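Local coordinates for Two-component system sensor histidine kinase (Bacteroides thetaiotaomicron, PDB 3OTT), which probably senses saccharides through its extracellular domain and relays the signal by phosphorelay to control transcription in a gut symbiont, at the interface of chains A and B. Sequence-based numbering; all coordinates share one arbitrary frame. Chains: chain A/B, Two-component system sensor histidine kinase.

The interface of chains A and B. Residues chain A 325, 327, 342, 374; chain B 72, 113, 128-129.
Beta-propeller meets beta-propeller here, in one part of a two-fold symmetric contact between copies of the extracellular sensor domain: A:Arg374, from a loop just before strand 375-380, reaches into a pocket of B:Asp72, B:Asp113, B:Leu128 and B:Gln129, all loop residues. This pairing may or may not be the receptor's own dimer. Arginine suits the place because its flat guanidinium carries N-H groups along several edges. Side-on, A:Arg374 NE hydrogen-bonds to B:Asp72 OD2 at 2.8 Å and A:Arg374 NH2 to B:Asp72 OD1, the two planes turned 40° apart. End-on, the nearly coplanar carboxylate of B:Asp113 accepts A:Arg374 NH2 on OD1 (2.8 Å) and A:Arg374 NH1 on OD2, using the syn lone pair of each oxygen. The NH2 contacts to B:Asp72 OD1 and B:Asp113 OD1 are also salt bridges. A:Arg374 NH1 gives a further hydrogen bond to the amide oxygen OE1 of B:Gln129 (2.7 Å). A bend at chi3 (-76°) directs NE toward B:Asp72, and CB of B:Leu128 packs over one guanidinium face, toward the rim. Two carboxylates around the guanidinium would be expected to stabilise its positive charge.

The phenol of A:Tyr327, on strand 326-331, supplies a further donor: its OH hydrogen-bonds to B:Asp113 OD2 at 2.6 Å on the anti lone pair, leaving the syn one to the arginine, so this oxygen is gripped twice. Across the tyrosine ring lies B:Gln129, its CG above the centre, 3.6 Å from the centroid, and its amide stacked nearly parallel. The bend at chi2 (82°) of that glutamine lets one side chain both cover the ring and present OE1 to A:Arg374. Small A:Ala342 leaves room for B:Asp113 beside its methyl, and its carbonyl O is linked through a water to B:Asp72 OD1.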
loop_
_atom_site.group_PDB
_atom_site.type_symbol
_atom_site.label_atom_id
_atom_site.label_comp_id
_atom_site.label_asym_id
_atom_site.label_seq_id
_atom_site.Cartn_x
_atom_site.Cartn_y
_atom_site.Cartn_z
ATOM N N GLN A 325 10.672 9.988 -7.821
ATOM C CA GLN A 325 11.016 10.136 -9.206
ATOM C C GLN A 325 12.547 10.069 -9.266
ATOM O O GLN A 325 13.234 10.993 -8.779
ATOM C CB GLN A 325 10.527 11.506 -9.680
ATOM C CG GLN A 325 10.734 11.790 -11.183
ATOM C CD GLN A 325 9.858 10.945 -12.043
ATOM O OE1 GLN A 325 8.660 10.832 -11.810
ATOM N NE2 GLN A 325 10.446 10.321 -13.040
ATOM N N TYR A 327 16.203 10.474 -10.424
ATOM C CA TYR A 327 17.092 11.251 -11.281
ATOM C C TYR A 327 18.579 10.828 -11.201
ATOM O O TYR A 327 19.401 11.276 -12.016
ATOM C CB TYR A 327 16.966 12.759 -11.015
ATOM C CG TYR A 327 15.577 13.339 -11.300
ATOM C CD1 TYR A 327 15.135 13.580 -12.601
ATOM C CD2 TYR A 327 14.730 13.673 -10.263
ATOM C CE1 TYR A 327 13.854 14.073 -12.830
ATOM C CE2 TYR A 327 13.530 14.207 -10.486
ATOM C CZ TYR A 327 13.093 14.393 -11.764
ATOM O OH TYR A 327 11.870 14.931 -11.885
ATOM N N ALA A 342 13.704 12.951 -6.531
ATOM C CA ALA A 342 12.879 13.967 -5.918
ATOM C C ALA A 342 12.642 13.729 -4.418
ATOM O O ALA A 342 12.552 14.679 -3.626
ATOM C CB ALA A 342 11.508 14.028 -6.652
ATOM N N ARG A 374 15.741 16.334 -2.314
ATOM C CA ARG A 374 15.908 16.378 -3.775
ATOM C C ARG A 374 17.375 16.080 -4.105
ATOM O O ARG A 374 18.241 16.939 -3.974
ATOM C CB ARG A 374 15.463 17.764 -4.309
ATOM C CG ARG A 374 15.339 17.908 -5.811
ATOM C CD ARG A 374 14.475 19.121 -6.294
ATOM N NE ARG A 374 13.048 18.838 -6.112
ATOM C CZ ARG A 374 12.338 17.970 -6.857
ATOM N NH1 ARG A 374 12.884 17.250 -7.880
ATOM N NH2 ARG A 374 11.090 17.789 -6.550
ATOM N N ASP B 72 8.390 19.194 -1.934
ATOM C CA ASP B 72 9.571 18.545 -1.309
ATOM C C ASP B 72 9.479 18.409 0.223
ATOM O O ASP B 72 10.492 18.345 0.877
ATOM C CB ASP B 72 10.905 19.220 -1.746
ATOM C CG ASP B 72 11.122 19.212 -3.297
ATOM O OD1 ASP B 72 10.389 18.454 -4.007
ATOM O OD2 ASP B 72 12.024 19.960 -3.798
ATOM N N ASP B 113 6.471 15.019 -10.672
ATOM C CA ASP B 113 7.469 16.035 -10.315
ATOM C C ASP B 113 7.376 17.244 -11.212
ATOM O O ASP B 113 8.336 17.915 -11.442
ATOM C CB ASP B 113 8.836 15.422 -10.408
ATOM C CG ASP B 113 9.830 16.051 -9.435
ATOM O OD1 ASP B 113 9.429 16.472 -8.353
ATOM O OD2 ASP B 113 11.020 16.090 -9.766
ATOM N N LEU B 128 10.264 20.286 -11.590
ATOM C CA LEU B 128 10.926 20.694 -10.331
ATOM C C LEU B 128 12.386 20.320 -10.297
ATOM O O LEU B 128 13.143 20.940 -9.559
ATOM C CB LEU B 128 10.214 20.113 -9.120
ATOM C CG LEU B 128 8.759 20.598 -8.942
ATOM C CD1 LEU B 128 8.076 19.757 -7.864
ATOM C CD2 LEU B 128 8.684 22.120 -8.573
ATOM N N GLN B 129 12.790 19.310 -11.070
ATOM C CA GLN B 129 14.200 18.978 -11.136
ATOM C C GLN B 129 14.951 19.889 -12.100
ATOM O O GLN B 129 15.965 20.490 -11.744
ATOM C CB GLN B 129 14.420 17.528 -11.562
ATOM C CG GLN B 129 15.848 17.078 -11.358
ATOM C CD GLN B 129 16.128 16.650 -9.869
ATOM O OE1 GLN B 129 15.345 16.939 -8.958
ATOM N NE2 GLN B 129 17.201 15.924 -9.659
HETATM O O HOH W 1 10.263 15.901 -3.262
#